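Local coordinates for protein inorganic pyrophosphatase (Shewanella sp. AS-11, PDB 6LL8) that probably catalyses the metal-dependent hydrolysis of diphosphate to two phosphates, with manganese as its cofactor, as a type II inorganic pyrophosphatase of the DHH family, at residues S43-F48 against I144-V149; A47-K52 against A137-C142. All blocks are in the same frame, centred on the assembly; numbering follows the deposited sequence.

Interaction 1: residues S43-F48 against I144-V149; sequences SPETAF and ILSDTV. With MG (magnesium ion), chain D; MG (magnesium ion), chain F; 2PN (imidodiphosphoric acid), chain I.
The hydroxyl of S146 gives a hydrogen bond of 2.7 Å, OG to OE2, to the carboxylate of E45, the one direct touch between 43-48 and 144-149. OG lands on the syn lone pair of OE2, the side facing OE1, and so lies 3.1 Å from OE1 of E45. Glutamate suits a gap in which the nearest CA atoms are 9.0 Å apart: with CG anti to the backbone N (chi1 -179°) and the chain extended beyond it, its carboxylate crosses to a short serine. The two oxygens have different partners, since OE1 is hydrogen-bonded to S14 while K187 bonds to S146 OG and makes a long, weak ion pair with OE2. Replacing E45 by an alanine would probably leave the S146 and S14 hydroxyls without their common partner and K187 without this weak ion-pair partner.

S43 is the N-cap of helix 44-53, its OG 3.0 Å from T46 OG1 in a hydrogen bond. At the end of helix 134-147, T148 OG1 and T148 N reach I144 O from opposite faces of its plane, and V149, with positive phi, completes a Schellman motif. Next to S146, D147 bridges two magnesium ions, OD1 binding one at 2.2 Å and OD2 the other at 2.1 Å. Each ion also binds an oxygen of the imidodiphosphate, so the contact lies right beside the metal and substrate-analogue site.

Around it, helix 176-187 touches E45 and L145 through M183, and P44 and F48 through V186, while I144 packs on helices 117-128 and 158-171.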
# COMPACT_ATOMS: atom_id res chain seq x y z
N SER A 43 -6.27 4.85 7.59
CA SER A 43 -5.19 4.91 8.58
C SER A 43 -5.08 6.31 9.15
O SER A 43 -5.52 7.29 8.54
CB SER A 43 -3.88 4.52 7.96
OG SER A 43 -3.47 5.56 7.07
N PRO A 44 -4.46 6.46 10.34
CA PRO A 44 -4.14 7.80 10.83
C PRO A 44 -3.37 8.66 9.84
O PRO A 44 -3.64 9.86 9.73
CB PRO A 44 -3.42 7.56 12.15
CG PRO A 44 -4.01 6.23 12.63
CD PRO A 44 -4.19 5.42 11.35
N GLU A 45 -2.40 8.06 9.16
CA GLU A 45 -1.61 8.84 8.17
C GLU A 45 -2.52 9.38 7.09
O GLU A 45 -2.43 10.56 6.70
CB GLU A 45 -0.53 7.95 7.54
CG GLU A 45 0.34 8.66 6.55
CD GLU A 45 1.00 7.89 5.44
OE1 GLU A 45 0.35 7.37 4.60
OE2 GLU A 45 2.20 7.96 5.42
N THR A 46 -3.40 8.55 6.54
CA THR A 46 -4.27 9.01 5.45
C THR A 46 -5.24 10.07 5.96
O THR A 46 -5.51 11.04 5.26
CB THR A 46 -5.02 7.86 4.77
OG1 THR A 46 -4.07 6.85 4.40
CG2 THR A 46 -5.77 8.34 3.56
N ALA A 47 -5.77 9.90 7.16
CA ALA A 47 -6.67 10.91 7.72
C ALA A 47 -5.93 12.25 7.81
O ALA A 47 -6.52 13.30 7.54
CB ALA A 47 -7.19 10.45 9.06
N PHE A 48 -4.67 12.21 8.23
CA PHE A 48 -3.83 13.42 8.33
C PHE A 48 -3.72 14.09 6.99
O PHE A 48 -3.86 15.33 6.86
CB PHE A 48 -2.48 13.02 8.92
CG PHE A 48 -1.45 14.12 8.97
CD1 PHE A 48 -1.38 14.93 10.07
CD2 PHE A 48 -0.55 14.32 7.93
CE1 PHE A 48 -0.45 15.96 10.13
CE2 PHE A 48 0.40 15.34 8.00
CZ PHE A 48 0.45 16.14 9.12
N ILE A 144 3.02 9.95 -2.69
CA ILE A 144 4.32 9.53 -3.26
C ILE A 144 5.38 9.60 -2.17
O ILE A 144 6.24 8.71 -2.09
CB ILE A 144 4.67 10.37 -4.49
CG1 ILE A 144 3.61 10.28 -5.59
CG2 ILE A 144 6.04 9.93 -5.03
CD1 ILE A 144 3.69 11.37 -6.61
N LEU A 145 5.37 10.64 -1.35
CA LEU A 145 6.31 10.73 -0.22
C LEU A 145 6.14 9.55 0.72
O LEU A 145 7.12 9.06 1.29
CB LEU A 145 6.08 12.05 0.52
CG LEU A 145 6.59 13.29 -0.20
CD1 LEU A 145 5.94 14.51 0.42
CD2 LEU A 145 8.10 13.39 -0.16
N SER A 146 4.92 9.08 0.93
CA SER A 146 4.65 7.93 1.82
C SER A 146 5.18 6.65 1.18
O SER A 146 5.96 5.92 1.81
CB SER A 146 3.18 7.85 2.12
OG SER A 146 2.99 6.86 3.09
N ASP A 147 4.74 6.36 -0.04
CA ASP A 147 5.14 5.10 -0.68
C ASP A 147 6.65 5.01 -0.89
O ASP A 147 7.20 3.92 -0.78
CB ASP A 147 4.45 4.95 -2.02
CG ASP A 147 3.19 4.12 -1.96
OD1 ASP A 147 2.55 4.16 -0.92
OD2 ASP A 147 2.79 3.52 -2.99
N THR A 148 7.31 6.12 -1.16
CA THR A 148 8.75 6.11 -1.38
C THR A 148 9.54 6.30 -0.09
O THR A 148 10.77 6.31 -0.15
CB THR A 148 9.20 7.15 -2.39
OG1 THR A 148 9.03 8.46 -1.88
CG2 THR A 148 8.54 6.98 -3.74
N VAL A 149 8.86 6.44 1.03
CA VAL A 149 9.56 6.65 2.33
C VAL A 149 10.48 7.86 2.20
O VAL A 149 11.69 7.81 2.49
CB VAL A 149 10.24 5.38 2.88
CG1 VAL A 149 10.67 5.61 4.33
CG2 VAL A 149 9.32 4.18 2.77
MG MG D . 1.33 2.06 -3.58
MG MG F . 1.47 2.56 0.13
P1 2PN I . 2.07 -0.19 -1.45
O1 2PN I . 0.58 -0.54 -1.40
O2 2PN I . 2.52 0.58 -0.24
O3 2PN I . 2.41 0.52 -2.75
N1 2PN I . 2.88 -1.62 -1.48
P2 2PN I . 3.84 -2.43 -0.41
O4 2PN I . 3.24 -3.83 -0.35
O5 2PN I . 3.75 -1.73 0.93
O6 2PN I . 5.24 -2.44 -0.97
O HOH W 1 2.70 2.16 2.12
O HOH W 2 0.56 4.69 0.79

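Interaction 2: residues A47-K52 against A137-C142; sequences AFILEK and AGIMMC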
# COMPACT_ATOMS: atom_id res chain seq x y z
N ALA A 47 -5.77 9.90 7.16
CA ALA A 47 -6.67 10.91 7.72
C ALA A 47 -5.93 12.25 7.81
O ALA A 47 -6.52 13.30 7.54
CB ALA A 47 -7.19 10.45 9.06
N PHE A 48 -4.67 12.21 8.23
CA PHE A 48 -3.83 13.42 8.33
C PHE A 48 -3.72 14.09 6.99
O PHE A 48 -3.86 15.33 6.86
CB PHE A 48 -2.48 13.02 8.92
CG PHE A 48 -1.45 14.12 8.97
CD1 PHE A 48 -1.38 14.93 10.07
CD2 PHE A 48 -0.55 14.32 7.93
CE1 PHE A 48 -0.45 15.96 10.13
CE2 PHE A 48 0.40 15.34 8.00
CZ PHE A 48 0.45 16.14 9.12
N ILE A 49 -3.43 13.31 5.95
CA ILE A 49 -3.25 13.89 4.58
C ILE A 49 -4.56 14.53 4.12
O ILE A 49 -4.56 15.66 3.60
CB ILE A 49 -2.79 12.79 3.62
CG1 ILE A 49 -1.38 12.29 3.96
CG2 ILE A 49 -2.88 13.27 2.18
CD1 ILE A 49 -1.03 10.99 3.25
N LEU A 50 -5.67 13.80 4.25
CA LEU A 50 -6.94 14.32 3.74
C LEU A 50 -7.34 15.57 4.52
O LEU A 50 -7.86 16.51 3.92
CB LEU A 50 -8.05 13.27 3.77
CG LEU A 50 -7.86 12.06 2.87
CD1 LEU A 50 -9.18 11.32 2.70
CD2 LEU A 50 -7.28 12.38 1.49
N GLU A 51 -7.12 15.60 5.82
CA GLU A 51 -7.50 16.78 6.61
C GLU A 51 -6.64 17.96 6.15
O GLU A 51 -7.15 19.10 6.00
CB GLU A 51 -7.36 16.51 8.10
CG GLU A 51 -7.84 17.68 8.95
CD GLU A 51 -6.99 18.93 9.09
OE1 GLU A 51 -5.77 18.88 8.87
OE2 GLU A 51 -7.60 19.98 9.45
N LYS A 52 -5.36 17.72 5.90
CA LYS A 52 -4.44 18.82 5.54
C LYS A 52 -4.90 19.52 4.27
O LYS A 52 -4.76 20.74 4.16
CB LYS A 52 -3.03 18.26 5.36
CG LYS A 52 -1.98 19.29 5.01
CD LYS A 52 -0.62 18.68 4.98
CE LYS A 52 0.46 19.65 4.53
NZ LYS A 52 0.56 20.80 5.46
N ALA A 137 -3.17 17.96 -6.04
CA ALA A 137 -1.71 17.84 -6.13
C ALA A 137 -1.12 17.55 -4.75
O ALA A 137 -0.16 16.77 -4.64
CB ALA A 137 -1.09 19.10 -6.72
N GLY A 138 -1.66 18.18 -3.73
CA GLY A 138 -1.13 17.99 -2.38
C GLY A 138 -1.27 16.55 -1.93
O GLY A 138 -0.34 16.00 -1.35
N ILE A 139 -2.45 15.96 -2.12
CA ILE A 139 -2.64 14.58 -1.63
C ILE A 139 -1.82 13.63 -2.50
O ILE A 139 -1.32 12.62 -1.97
CB ILE A 139 -4.12 14.20 -1.48
CG1 ILE A 139 -4.86 14.06 -2.81
CG2 ILE A 139 -4.81 15.14 -0.52
CD1 ILE A 139 -6.26 13.50 -2.66
N MET A 140 -1.69 13.87 -3.79
CA MET A 140 -0.85 13.02 -4.64
C MET A 140 0.61 13.09 -4.18
O MET A 140 1.29 12.07 -4.08
CB MET A 140 -0.97 13.45 -6.10
CG MET A 140 -2.34 13.20 -6.73
SD MET A 140 -2.45 13.78 -8.42
CE MET A 140 -1.40 12.60 -9.25
N MET A 141 1.07 14.30 -3.91
CA MET A 141 2.43 14.51 -3.40
C MET A 141 2.65 13.71 -2.13
O MET A 141 3.67 13.02 -1.98
CB MET A 141 2.61 16.00 -3.15
CG MET A 141 3.99 16.38 -2.63
SD MET A 141 4.02 17.92 -1.68
CE MET A 141 3.12 17.38 -0.24
N CYS A 142 1.70 13.81 -1.20
CA CYS A 142 1.82 13.08 0.08
C CYS A 142 1.87 11.58 -0.19
O CYS A 142 2.66 10.86 0.46
CB CYS A 142 0.69 13.41 1.02
SG CYS A 142 0.76 15.06 1.72
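M141 N donates to A137 O at 2.9 Å, one of the backbone bonds, each four residues back, of the helix that presents I139 and C142 to I49. The helix segments 47-52 and 137-142 run nearly antiparallel, at 157°, with their axes 9.5 Å apart at closest approach. No hydrogen bond crosses between them, and apolar side chains make the contact.

I49 points at the other helix and sets both branches on C142, CG2 also meeting I139. Its CD1 lies 3.7 Å from C142 CB, whereas CG2, placed anti to the backbone N, reaches I139 CG2 at 3.8 Å as well as C142 CB. A beta-branched isoleucine can thus touch two residues about a turn apart on the facing helix, and the small cysteine lets it come close. I139 has CG1 between its backbone N and carbonyl carbon (chi1 69°), which leaves CG2 to meet I49. The CB of L50 heads away from the partner helix, yet its CD2 returns to 4.2 Å from I139 CG2.

Other elements close the core around this pair: helix 14-29 meets I49 and I139, helix 176-187 meets I49 and C142 through M183, and F55 from a loop packs on L50 and I139.

Overall arrangement
Interactions 1 and 2 join the same two helices, 44-53 and 134-147, at points whose centres are 8 Å apart, and their segments overlap at A47 and F48. Because the paired segments run nearly antiparallel in interaction 2, advancing along the first helix means retreating along the second: 43-48 meets 144-149, then 47-52 meets 137-142. Strands 59-60, 68-72, 88-94 and 108-111 of the parallel sheet, and helix 117-128, lie between the paired segments in sequence. The character changes along the pair, from a polar link beside the magnesium ions in interaction 1 to an apolar core, farther from the chain centre, in interaction 2. Helix 134-147 thus combines hydrophobic packing with metal binding by D147 at its C-terminal end.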